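Local coordinates for hypothetical protein Atu0492 (Agrobacterium tumefaciens, PDB 2GMY) that is of unknown function but, as a member of the carboxymuconolactone decarboxylase family resembling AhpD, probably takes part in antioxidant defence, at residues A[41-46]-A[92-97]; A[65-69]-A[80-85]; A[87-91]-A[107-111]. All blocks are in the same frame, centred on the assembly; numbering follows the deposited sequence.

Interaction 1 of 3, residues A[41-46]-A[92-97]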
ATOM      1  N   ARG A  41       7.911 -19.757  -3.198  1.00 10.91           N
ATOM      2  CA  ARG A  41       7.146 -18.538  -3.509  1.00 10.89           C
ATOM      3  C   ARG A  41       6.789 -17.724  -2.263  1.00 10.86           C
ATOM      4  O   ARG A  41       7.011 -16.502  -2.236  1.00 11.12           O
ATOM      5  CB  ARG A  41       5.890 -18.851  -4.333  1.00 11.03           C
ATOM      6  CG  ARG A  41       5.049 -17.617  -4.664  1.00 11.50           C
ATOM      7  CD  ARG A  41       5.805 -16.566  -5.481  1.00 11.92           C
ATOM      8  NE  ARG A  41       4.960 -15.372  -5.580  1.00 12.65           N
ATOM      9  CZ  ARG A  41       5.386 -14.187  -5.999  1.00 13.67           C
ATOM     10  NH1 ARG A  41       6.654 -14.024  -6.397  1.00 13.59           N
ATOM     11  NH2 ARG A  41       4.533 -13.166  -6.029  1.00 13.65           N
ATOM     12  N   ALA A  42       6.278 -18.390  -1.222  1.00 10.31           N
ATOM     13  CA  ALA A  42       5.913 -17.680   0.008  1.00 10.42           C
ATOM     14  C   ALA A  42       7.141 -17.018   0.627  1.00 10.08           C
ATOM     15  O   ALA A  42       7.074 -15.884   1.116  1.00 11.26           O
ATOM     16  CB  ALA A  42       5.223 -18.617   1.001  1.00 11.47           C
ATOM     17  N   SER A  43       8.269 -17.733   0.595  1.00 10.24           N
ATOM     18  CA  SER A  43       9.511 -17.180   1.143  1.00 10.95           C
ATOM     19  C   SER A  43       9.973 -15.918   0.406  1.00 11.54           C
ATOM     20  O   SER A  43      10.441 -14.962   1.036  1.00 11.55           O
ATOM     21  CB  SER A  43      10.612 -18.244   1.144  1.00 11.09           C
ATOM     22  OG  SER A  43      10.236 -19.327   1.980  1.00 11.94           O
ATOM     23  N   ILE A  44       9.828 -15.908  -0.917  1.00 11.32           N
ATOM     24  CA  ILE A  44      10.158 -14.716  -1.692  1.00 11.67           C
ATOM     25  C   ILE A  44       9.241 -13.555  -1.261  1.00 11.60           C
ATOM     26  O   ILE A  44       9.712 -12.439  -0.978  1.00 12.13           O
ATOM     27  CB  ILE A  44      10.058 -14.981  -3.192  1.00 11.99           C
ATOM     28  CG1 ILE A  44      11.179 -15.932  -3.629  1.00 11.84           C
ATOM     29  CG2 ILE A  44      10.169 -13.680  -3.983  1.00 11.22           C
ATOM     30  CD1 ILE A  44      10.944 -16.571  -5.008  1.00 14.21           C
ATOM     31  N   ILE A  45       7.938 -13.810  -1.196  1.00 11.44           N
ATOM     32  CA  ILE A  45       6.995 -12.743  -0.830  1.00 11.27           C
ATOM     33  C   ILE A  45       7.359 -12.155   0.519  1.00 11.73           C
ATOM     34  O   ILE A  45       7.350 -10.924   0.718  1.00 11.79           O
ATOM     35  CB  ILE A  45       5.558 -13.279  -0.783  1.00 11.25           C
ATOM     36  CG1 ILE A  45       5.108 -13.678  -2.189  1.00 11.64           C
ATOM     37  CG2 ILE A  45       4.617 -12.242  -0.177  1.00 11.90           C
ATOM     38  CD1 ILE A  45       3.788 -14.420  -2.218  1.00 13.32           C
ATOM     39  N   ASN A  46       7.674 -13.050   1.453  1.00 10.54           N
ATOM     40  CA  ASN A  46       7.947 -12.642   2.830  1.00 11.06           C
ATOM     41  C   ASN A  46       9.348 -12.087   3.065  1.00 11.11           C
ATOM     42  O   ASN A  46       9.662 -11.712   4.191  1.00 12.10           O
ATOM     43  CB  ASN A  46       7.659 -13.780   3.791  1.00 11.45           C
ATOM     44  CG  ASN A  46       6.182 -14.017   3.967  1.00 11.61           C
ATOM     45  OD1 ASN A  46       5.372 -13.085   3.858  1.00 11.09           O
ATOM     46  ND2 ASN A  46       5.819 -15.266   4.224  1.00 12.66           N
ATOM     47  N   VAL A  92      -1.031 -19.297  -3.366  1.00  9.54           N
ATOM     48  CA  VAL A  92       0.090 -18.985  -2.475  1.00  9.90           C
ATOM     49  C   VAL A  92       0.192 -17.474  -2.241  1.00  9.92           C
ATOM     50  O   VAL A  92       0.317 -17.019  -1.098  1.00  9.95           O
ATOM     51  CB  VAL A  92       1.414 -19.557  -3.003  1.00 10.49           C
ATOM     52  CG1 VAL A  92       2.599 -19.066  -2.167  1.00 10.34           C
ATOM     53  CG2 VAL A  92       1.355 -21.074  -3.002  1.00 11.63           C
ATOM     54  N   ASP A  93       0.130 -16.703  -3.323  1.00 10.05           N
ATOM     55  CA  ASP A  93       0.190 -15.248  -3.212  1.00 10.52           C
ATOM     56  C   ASP A  93      -0.974 -14.689  -2.373  1.00 10.70           C
ATOM     57  O   ASP A  93      -0.747 -13.915  -1.428  1.00 11.36           O
ATOM     58  CB  ASP A  93       0.179 -14.629  -4.609  1.00 11.09           C
ATOM     59  CG  ASP A  93       1.500 -14.812  -5.337  1.00 13.09           C
ATOM     60  OD1 ASP A  93       2.329 -15.638  -4.900  1.00 14.07           O
ATOM     61  OD2 ASP A  93       1.704 -14.116  -6.356  1.00 16.77           O
ATOM     62  N   ALA A  94      -2.201 -15.090  -2.703  1.00 10.79           N
ATOM     63  CA  ALA A  94      -3.392 -14.528  -2.041  1.00 10.92           C
ATOM     64  C   ALA A  94      -3.405 -14.827  -0.545  1.00 11.09           C
ATOM     65  O   ALA A  94      -3.747 -13.968   0.285  1.00 12.18           O
ATOM     66  CB  ALA A  94      -4.680 -15.052  -2.706  1.00 11.64           C
ATOM     67  N   VAL A  95      -3.000 -16.053  -0.203  1.00 10.80           N
ATOM     68  CA  VAL A  95      -3.055 -16.527   1.181  1.00 10.79           C
ATOM     69  C   VAL A  95      -1.860 -16.011   1.973  1.00 10.40           C
ATOM     70  O   VAL A  95      -1.977 -15.674   3.144  1.00 10.55           O
ATOM     71  CB  VAL A  95      -3.171 -18.065   1.237  1.00 10.70           C
ATOM     72  CG1 VAL A  95      -3.125 -18.581   2.670  1.00 12.22           C
ATOM     73  CG2 VAL A  95      -4.479 -18.499   0.596  1.00 12.14           C
ATOM     74  N   THR A  96      -0.695 -15.934   1.334  1.00 10.50           N
ATOM     75  CA  THR A  96       0.462 -15.346   2.020  1.00 11.18           C
ATOM     76  C   THR A  96       0.177 -13.882   2.394  1.00 11.83           C
ATOM     77  O   THR A  96       0.573 -13.414   3.453  1.00 11.70           O
ATOM     78  CB  THR A  96       1.738 -15.499   1.177  1.00 11.61           C
ATOM     79  OG1 THR A  96       2.057 -16.895   1.089  1.00 12.30           O
ATOM     80  CG2 THR A  96       2.906 -14.774   1.802  1.00 12.57           C
ATOM     81  N   LYS A  97      -0.540 -13.190   1.514  1.00 12.16           N
ATOM     82  CA  LYS A  97      -0.915 -11.799   1.755  1.00 14.46           C
ATOM     83  C   LYS A  97      -2.382 -11.689   2.168  1.00 13.77           C
ATOM     84  O   LYS A  97      -3.103 -10.791   1.715  1.00 13.51           O
ATOM     85  CB  LYS A  97      -0.642 -10.939   0.518  1.00 14.53           C
ATOM     86  CG  LYS A  97       0.835 -10.870   0.141  1.00 16.58           C
ATOM     87  CD  LYS A  97       1.050 -10.001  -1.108  1.00 19.50           C
ATOM     88  CE  LYS A  97       0.318 -10.566  -2.322  1.00 24.73           C
ATOM     89  NZ  LYS A  97       0.938 -11.838  -2.783  1.00 27.99           N
TER
HETATM   90  O   HOH W   1       2.904 -12.721   4.828  1.00 12.33           O
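Arg41 grips Asp93 side-on, its two N-H groups along one edge suiting the two carboxylate oxygens. In the shorter, nearly straight half of this salt bridge NE of Arg41 lies 2.7 Å from OD1 of Asp93, on the carboxylate's syn side. The other half is more bent, with NH2 of Arg41 3.0 Å from OD2 of Asp93 and above the carboxylate plane. The arginine chain bends at chi2 (60°), and CG1 of Ile45 lies over one guanidinium face, toward its rim. CD1 of Ile45 comes 3.3 Å from OD1 of Asp93, giving the ion pair an apolar flank. Segments 41-45 and 92-96, of helices 32-45 and 83-96 in the all-helical AhpD-like fold, cross at -48°, and Ala42, Thr96 and Ile45 fill the crossing: CB of Ala42 lies 3.6 Å from OG1 of Thr96, and CG2 of Ile45 meets CG2 of Thr96 tip to tip. In Thr96, chi1 of -66° lets OG1 donate to Val92 O and turns CG2 toward Ile45. Further out, a water sits within hydrogen-bonding distance of Asn46 OD1 and Thr96 O. Asn131 bonds both Asn46 and Thr96, Trp75 NE1 donates to OD2 of Asp93, and Arg135 of the second subunit reaches Thr96 O.

Interaction 2 of 3, residues A[65-69]-A[80-85]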
ATOM      1  N   SER A  65      14.091 -26.905 -12.956  1.00 16.33           N
ATOM      2  CA  SER A  65      15.035 -26.124 -13.766  1.00 16.68           C
ATOM      3  C   SER A  65      15.458 -24.813 -13.093  1.00 16.64           C
ATOM      4  O   SER A  65      14.751 -24.278 -12.232  1.00 15.95           O
ATOM      5  CB  SER A  65      14.442 -25.836 -15.141  1.00 17.13           C
ATOM      6  OG  SER A  65      13.427 -24.848 -15.060  1.00 17.43           O
ATOM      7  N   GLU A  66      16.596 -24.269 -13.508  1.00 16.56           N
ATOM      8  CA  GLU A  66      17.012 -22.963 -12.972  1.00 16.78           C
ATOM      9  C   GLU A  66      16.006 -21.868 -13.349  1.00 16.73           C
ATOM     10  O   GLU A  66      15.824 -20.910 -12.597  1.00 16.28           O
ATOM     11  CB  GLU A  66      18.442 -22.589 -13.380  1.00 17.30           C
ATOM     12  CG  GLU A  66      19.511 -23.586 -12.895  1.00 19.16           C
ATOM     13  CD  GLU A  66      19.517 -23.776 -11.380  1.00 22.13           C
ATOM     14  OE1 GLU A  66      19.387 -22.776 -10.642  1.00 22.91           O
ATOM     15  OE2 GLU A  66      19.669 -24.926 -10.919  1.00 23.86           O
ATOM     16  N   GLN A  67      15.350 -22.019 -14.497  1.00 16.44           N
ATOM     17  CA  GLN A  67      14.341 -21.060 -14.927  1.00 17.02           C
ATOM     18  C   GLN A  67      13.133 -21.118 -13.991  1.00 16.36           C
ATOM     19  O   GLN A  67      12.639 -20.092 -13.529  1.00 16.15           O
ATOM     20  CB  GLN A  67      13.913 -21.390 -16.344  1.00 17.74           C
ATOM     21  CG  GLN A  67      13.488 -20.213 -17.145  1.00 21.03           C
ATOM     22  CD  GLN A  67      13.336 -20.542 -18.615  1.00 24.00           C
ATOM     23  OE1 GLN A  67      12.882 -21.636 -18.985  1.00 26.14           O
ATOM     24  NE2 GLN A  67      13.704 -19.597 -19.461  1.00 22.52           N
ATOM     25  N   TRP A  68      12.666 -22.327 -13.711  1.00 15.34           N
ATOM     26  CA  TRP A  68      11.547 -22.531 -12.788  1.00 15.05           C
ATOM     27  C   TRP A  68      11.844 -21.881 -11.437  1.00 14.57           C
ATOM     28  O   TRP A  68      10.972 -21.253 -10.823  1.00 14.27           O
ATOM     29  CB  TRP A  68      11.333 -24.028 -12.606  1.00 15.73           C
ATOM     30  CG  TRP A  68      10.105 -24.470 -11.858  1.00 14.93           C
ATOM     31  CD1 TRP A  68       8.919 -24.867 -12.403  1.00 15.56           C
ATOM     32  CD2 TRP A  68       9.971 -24.638 -10.440  1.00 14.16           C
ATOM     33  NE1 TRP A  68       8.048 -25.257 -11.411  1.00 14.88           N
ATOM     34  CE2 TRP A  68       8.669 -25.130 -10.199  1.00 15.47           C
ATOM     35  CE3 TRP A  68      10.828 -24.421  -9.348  1.00 14.42           C
ATOM     36  CZ2 TRP A  68       8.198 -25.413  -8.916  1.00 16.86           C
ATOM     37  CZ3 TRP A  68      10.356 -24.699  -8.058  1.00 15.34           C
ATOM     38  CH2 TRP A  68       9.050 -25.188  -7.857  1.00 15.64           C
ATOM     39  N   ILE A  69      13.076 -22.057 -10.972  1.00 13.54           N
ATOM     40  CA  ILE A  69      13.540 -21.497  -9.689  1.00 13.76           C
ATOM     41  C   ILE A  69      13.668 -19.966  -9.743  1.00 14.13           C
ATOM     42  O   ILE A  69      13.100 -19.248  -8.903  1.00 13.80           O
ATOM     43  CB  ILE A  69      14.891 -22.134  -9.299  1.00 13.81           C
ATOM     44  CG1 ILE A  69      14.704 -23.627  -8.992  1.00 14.57           C
ATOM     45  CG2 ILE A  69      15.538 -21.399  -8.125  1.00 14.87           C
ATOM     46  CD1 ILE A  69      16.053 -24.370  -8.802  1.00 13.97           C
ATOM     47  N   VAL A  80       7.017 -20.151 -18.099  1.00 16.56           N
ATOM     48  CA  VAL A  80       7.582 -21.434 -17.648  1.00 17.31           C
ATOM     49  C   VAL A  80       6.579 -22.311 -16.872  1.00 16.81           C
ATOM     50  O   VAL A  80       6.617 -23.541 -16.981  1.00 17.50           O
ATOM     51  CB  VAL A  80       8.941 -21.267 -16.894  1.00 18.04           C
ATOM     52  CG1 VAL A  80       8.758 -20.616 -15.575  1.00 19.08           C
ATOM     53  CG2 VAL A  80       9.627 -22.618 -16.701  1.00 19.86           C
ATOM     54  N   TYR A  81       5.664 -21.682 -16.138  1.00 16.06           N
ATOM     55  CA  TYR A  81       4.730 -22.416 -15.262  1.00 15.50           C
ATOM     56  C   TYR A  81       3.512 -22.988 -15.981  1.00 15.36           C
ATOM     57  O   TYR A  81       2.916 -22.328 -16.841  1.00 16.55           O
ATOM     58  CB  TYR A  81       4.320 -21.538 -14.059  1.00 14.63           C
ATOM     59  CG  TYR A  81       5.565 -21.035 -13.381  1.00 14.03           C
ATOM     60  CD1 TYR A  81       6.383 -21.900 -12.643  1.00 11.48           C
ATOM     61  CD2 TYR A  81       5.985 -19.719 -13.557  1.00 13.44           C
ATOM     62  CE1 TYR A  81       7.574 -21.453 -12.074  1.00 11.89           C
ATOM     63  CE2 TYR A  81       7.161 -19.252 -12.979  1.00 13.32           C
ATOM     64  CZ  TYR A  81       7.954 -20.130 -12.246  1.00 12.50           C
ATOM     65  OH  TYR A  81       9.121 -19.682 -11.685  1.00 15.13           O
ATOM     66  N   THR A  82       3.143 -24.212 -15.613  1.00 15.33           N
ATOM     67  CA  THR A  82       1.939 -24.851 -16.139  1.00 15.21           C
ATOM     68  C   THR A  82       0.681 -24.154 -15.609  1.00 15.66           C
ATOM     69  O   THR A  82       0.743 -23.411 -14.625  1.00 15.03           O
ATOM     70  CB  THR A  82       1.872 -26.330 -15.722  1.00 15.26           C
ATOM     71  OG1 THR A  82       1.584 -26.416 -14.325  1.00 14.84           O
ATOM     72  CG2 THR A  82       3.203 -27.052 -16.014  1.00 15.42           C
ATOM     73  N   GLU A  83      -0.475 -24.405 -16.224  1.00 15.72           N
ATOM     74  CA  GLU A  83      -1.702 -23.780 -15.732  1.00 16.26           C
ATOM     75  C   GLU A  83      -1.994 -24.205 -14.288  1.00 15.52           C
ATOM     76  O   GLU A  83      -2.424 -23.394 -13.474  1.00 15.74           O
ATOM     77  CB  GLU A  83      -2.897 -24.060 -16.651  1.00 17.56           C
ATOM     78  CG  GLU A  83      -2.783 -23.327 -17.999  1.00 21.28           C
ATOM     79  CD  GLU A  83      -2.528 -21.817 -17.851  1.00 26.97           C
ATOM     80  OE1 GLU A  83      -3.314 -21.138 -17.148  1.00 30.17           O
ATOM     81  OE2 GLU A  83      -1.544 -21.301 -18.444  1.00 29.41           O
ATOM     82  N   GLN A  84      -1.717 -25.465 -13.976  1.00 15.15           N
ATOM     83  CA  GLN A  84      -1.884 -25.953 -12.611  1.00 14.53           C
ATOM     84  C   GLN A  84      -0.956 -25.213 -11.644  1.00 14.01           C
ATOM     85  O   GLN A  84      -1.393 -24.783 -10.576  1.00 14.19           O
ATOM     86  CB  GLN A  84      -1.593 -27.444 -12.538  1.00 14.76           C
ATOM     87  CG  GLN A  84      -1.815 -28.022 -11.156  1.00 16.56           C
ATOM     88  CD  GLN A  84      -1.671 -29.530 -11.134  1.00 18.60           C
ATOM     89  OE1 GLN A  84      -0.822 -30.094 -11.828  1.00 19.09           O
ATOM     90  NE2 GLN A  84      -2.479 -30.190 -10.297  1.00 20.01           N
ATOM     91  N   GLU A  85       0.317 -25.078 -12.016  1.00 12.65           N
ATOM     92  CA  GLU A  85       1.272 -24.310 -11.186  1.00 11.85           C
ATOM     93  C   GLU A  85       0.813 -22.861 -11.010  1.00 12.18           C
ATOM     94  O   GLU A  85       0.912 -22.297  -9.903  1.00 12.18           O
ATOM     95  CB  GLU A  85       2.679 -24.338 -11.785  1.00 11.81           C
ATOM     96  CG  GLU A  85       3.318 -25.704 -11.665  1.00 12.96           C
ATOM     97  CD  GLU A  85       4.650 -25.821 -12.390  1.00 15.07           C
ATOM     98  OE1 GLU A  85       4.822 -25.195 -13.459  1.00 16.67           O
ATOM     99  OE2 GLU A  85       5.521 -26.558 -11.888  1.00 16.31           O
TER
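Trp68 meets Tyr81 and Glu85 through three different parts: its backbone carbonyl, one ring face and the indole N-H. Tryptophan suits the place because it offers a broad face to Tyr81 and a donor to Glu85. With CG anti to the backbone N (chi1 -171°), the indole swings back beside its own carbonyl. In Tyr81 it is the carbonyl carbon that CG stands opposite (chi1 -53°), and from there the ring reaches both the indole face and the carbonyl of Trp68. The phenol OH of Tyr81 donates to Trp68 O at 2.6 Å, while the ring edge, led by CE1, stands over the indole face, 3.7 Å from CD1 of Trp68. This is a T-shaped pair with the planes 62° apart. CG1 of Val80 lies over the centre of the tyrosine ring.

The indole NE1 of Trp68 donates to OE2 of Glu85 at 2.9 Å, nearly straight. The acceptor lies in the indole plane, yet the N-H arrives from above the carboxylate plane. Glu85 can reach this far because its chain is extended beyond CG. Its other oxygen, OE1, accepts from Thr82 N, and Thr82 OG1 accepts from Glu85 N in return: a capping box at the start of helix 83-96. Ser65 OG similarly caps helix 66-70 by accepting from Trp68 N.

Arg33 forms a weak, long ion pair with OE2 of Glu85. Two N-H donors, this arginine and the nearby helix N-terminus would all be expected to stabilise the carboxylate as an anion, despite its burial.

Interaction 3 of 3, residues A[87-91]-A[107-111]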
ATOM      1  N   ALA A  87      -2.244 -21.786 -11.022  1.00 12.37           N
ATOM      2  CA  ALA A  87      -3.389 -21.804 -10.126  1.00 13.04           C
ATOM      3  C   ALA A  87      -2.887 -21.849  -8.687  1.00 12.66           C
ATOM      4  O   ALA A  87      -3.356 -21.117  -7.820  1.00 13.21           O
ATOM      5  CB  ALA A  87      -4.248 -23.006 -10.429  1.00 13.61           C
ATOM      6  N   LEU A  88      -1.906 -22.704  -8.441  1.00 12.37           N
ATOM      7  CA  LEU A  88      -1.331 -22.827  -7.110  1.00 12.13           C
ATOM      8  C   LEU A  88      -0.632 -21.527  -6.689  1.00 11.91           C
ATOM      9  O   LEU A  88      -0.858 -21.035  -5.593  1.00 12.57           O
ATOM     10  CB  LEU A  88      -0.354 -24.007  -7.077  1.00 12.04           C
ATOM     11  CG  LEU A  88       0.356 -24.310  -5.756  1.00 13.07           C
ATOM     12  CD1 LEU A  88      -0.620 -24.405  -4.583  1.00 15.08           C
ATOM     13  CD2 LEU A  88       1.186 -25.594  -5.892  1.00 13.34           C
ATOM     14  N   LEU A  89       0.187 -20.964  -7.579  1.00 11.38           N
ATOM     15  CA  LEU A  89       0.905 -19.704  -7.294  1.00 11.35           C
ATOM     16  C   LEU A  89      -0.056 -18.568  -6.923  1.00 11.41           C
ATOM     17  O   LEU A  89       0.195 -17.809  -5.980  1.00 11.77           O
ATOM     18  CB  LEU A  89       1.775 -19.308  -8.488  1.00 11.85           C
ATOM     19  CG  LEU A  89       3.054 -20.135  -8.625  1.00 11.84           C
ATOM     20  CD1 LEU A  89       3.581 -20.118 -10.053  1.00 12.50           C
ATOM     21  CD2 LEU A  89       4.125 -19.665  -7.627  1.00 12.05           C
ATOM     22  N   GLY A  90      -1.168 -18.461  -7.648  1.00 11.73           N
ATOM     23  CA  GLY A  90      -2.185 -17.439  -7.326  1.00 11.70           C
ATOM     24  C   GLY A  90      -2.688 -17.564  -5.896  1.00 11.64           C
ATOM     25  O   GLY A  90      -2.910 -16.553  -5.194  1.00 10.99           O
ATOM     26  N   TRP A  91      -2.846 -18.811  -5.445  1.00 10.64           N
ATOM     27  CA  TRP A  91      -3.339 -19.075  -4.098  1.00 10.61           C
ATOM     28  C   TRP A  91      -2.246 -18.842  -3.065  1.00  9.91           C
ATOM     29  O   TRP A  91      -2.499 -18.258  -1.995  1.00 10.57           O
ATOM     30  CB  TRP A  91      -3.854 -20.502  -4.010  1.00 10.41           C
ATOM     31  CG  TRP A  91      -4.599 -20.840  -2.758  1.00  9.90           C
ATOM     32  CD1 TRP A  91      -4.256 -21.796  -1.834  1.00 11.18           C
ATOM     33  CD2 TRP A  91      -5.835 -20.268  -2.293  1.00 10.83           C
ATOM     34  NE1 TRP A  91      -5.195 -21.858  -0.836  1.00 11.35           N
ATOM     35  CE2 TRP A  91      -6.173 -20.932  -1.086  1.00 10.53           C
ATOM     36  CE3 TRP A  91      -6.685 -19.270  -2.776  1.00 10.09           C
ATOM     37  CZ2 TRP A  91      -7.327 -20.618  -0.352  1.00 11.20           C
ATOM     38  CZ3 TRP A  91      -7.846 -18.962  -2.044  1.00 10.29           C
ATOM     39  CH2 TRP A  91      -8.149 -19.643  -0.851  1.00 11.16           C
ATOM     40  N   ALA A 107      -9.202 -16.316  -7.217  1.00 15.94           N
ATOM     41  CA  ALA A 107      -8.046 -17.140  -6.858  1.00 15.50           C
ATOM     42  C   ALA A 107      -8.451 -18.532  -6.347  1.00 14.83           C
ATOM     43  O   ALA A 107      -7.821 -19.543  -6.690  1.00 14.60           O
ATOM     44  CB  ALA A 107      -7.183 -16.420  -5.824  1.00 15.55           C
ATOM     45  N   PHE A 108      -9.511 -18.590  -5.545  1.00 14.41           N
ATOM     46  CA  PHE A 108      -9.967 -19.872  -5.031  1.00 14.46           C
ATOM     47  C   PHE A 108     -10.575 -20.733  -6.149  1.00 14.80           C
ATOM     48  O   PHE A 108     -10.331 -21.944  -6.208  1.00 15.03           O
ATOM     49  CB  PHE A 108     -10.975 -19.677  -3.896  1.00 14.93           C
ATOM     50  CG  PHE A 108     -11.425 -20.965  -3.286  1.00 14.13           C
ATOM     51  CD1 PHE A 108     -10.536 -21.755  -2.566  1.00 16.81           C
ATOM     52  CD2 PHE A 108     -12.731 -21.422  -3.480  1.00 15.62           C
ATOM     53  CE1 PHE A 108     -10.939 -22.972  -2.011  1.00 16.61           C
ATOM     54  CE2 PHE A 108     -13.150 -22.631  -2.922  1.00 16.57           C
ATOM     55  CZ  PHE A 108     -12.249 -23.417  -2.200  1.00 16.30           C
ATOM     56  N   GLU A 109     -11.356 -20.104  -7.033  1.00 14.89           N
ATOM     57  CA  GLU A 109     -12.000 -20.815  -8.147  1.00 16.07           C
ATOM     58  C   GLU A 109     -10.962 -21.465  -9.072  1.00 15.08           C
ATOM     59  O   GLU A 109     -11.109 -22.614  -9.508  1.00 14.95           O
ATOM     60  CB  GLU A 109     -12.885 -19.850  -8.950  1.00 15.61           C
ATOM     61  CG  GLU A 109     -13.629 -20.510 -10.095  1.00 20.18           C
ATOM     62  CD  GLU A 109     -14.418 -19.533 -10.956  1.00 20.61           C
ATOM     63  OE1 GLU A 109     -14.116 -18.313 -10.951  1.00 28.83           O
ATOM     64  OE2 GLU A 109     -15.331 -20.001 -11.664  1.00 26.95           O
ATOM     65  N   THR A 110      -9.920 -20.704  -9.388  1.00 14.23           N
ATOM     66  CA  THR A 110      -8.851 -21.190 -10.252  1.00 14.44           C
ATOM     67  C   THR A 110      -8.123 -22.360  -9.583  1.00 13.81           C
ATOM     68  O   THR A 110      -7.796 -23.361 -10.225  1.00 13.85           O
ATOM     69  CB  THR A 110      -7.908 -20.026 -10.585  1.00 14.73           C
ATOM     70  OG1 THR A 110      -8.666 -19.003 -11.257  1.00 15.78           O
ATOM     71  CG2 THR A 110      -6.755 -20.469 -11.458  1.00 16.38           C
ATOM     72  N   LEU A 111      -7.893 -22.246  -8.278  1.00 12.89           N
ATOM     73  CA  LEU A 111      -7.283 -23.342  -7.525  1.00 13.28           C
ATOM     74  C   LEU A 111      -8.151 -24.601  -7.577  1.00 13.24           C
ATOM     75  O   LEU A 111      -7.650 -25.707  -7.833  1.00 13.03           O
ATOM     76  CB  LEU A 111      -7.026 -22.906  -6.080  1.00 12.51           C
ATOM     77  CG  LEU A 111      -6.318 -23.950  -5.203  1.00 13.06           C
ATOM     78  CD1 LEU A 111      -4.834 -24.039  -5.513  1.00 14.37           C
ATOM     79  CD2 LEU A 111      -6.567 -23.650  -3.730  1.00 13.41           C
TER
HETATM   80  O   HOH W   2      -5.389 -19.217  -7.919  1.00 15.57           O
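A single water is the polar link between the two helices, donating to Ala87 O at 2.8 Å and to Ala107 O at 2.7 Å, close to where CB of Ala87 rests 3.7 Å from CG2 of Thr110. It joins one backbone carbonyl from each of helices 83-96 and 105-114, giving both a partner beyond their own helical bonds. Around this bridge the contact is apolar, and its main piece is the indole of Trp91.

CD2 of Leu111 sits over one face of the five-membered ring of Trp91, 3.5 Å from its centroid and only 8° off the ring normal, a well-centred CH-pi contact. The leucine chain approaches the indole at about a right angle. The two methyls divide the work: CD2 meets the ring, while CD1 of Leu111 reaches CB of Trp91 and lies 4.3 Å from CD1 of Leu88. A branched aliphatic residue suits this place because it can fill both positions at once.

At the other end of the indole, CH2 of Trp91 comes 3.6 Å from CD1 of Phe108. These two side chains run side by side in the same direction, their planes inclined by 52°. The indole N-H points to another helix, donating to Thr124 OG1 of helix 117-139, while Gly139 of the second subunit also packs against Trp91.

Small residues allow close approach. The CA atoms of Ala87 and Leu111 are 4.9 Å apart, and CB of Ala107 lies near Gly90 O. With the axes of segments 87-91 and 107-111 coming within 8.4 Å and their directions 148° apart, this is a close, roughly antiparallel helix pair within an all-helical bundle.

How the interactions relate
Helix 83-96 carries one segment of every contact. Its N-terminal end serves interaction 2, its middle interaction 3 and its C-terminal end interaction 1, joining it to helices 66-70, 105-114 and 32-45 respectively. The centres of interactions 1 and 3 are 12 Å apart, those of 2 and 3 15 Å, and those of 1 and 2 16 Å. Leu89 packs against both Arg41 and Tyr81, connecting interaction 3 with the other two. Along the chain, interaction 2 is nested inside interaction 1 and precedes interaction 3, whereas 1 and 3 interleave. Interactions 1 and 3 touch the second subunit, 1 and 2 the third, so the helix common to all three also lies close to the hexamer's interfaces.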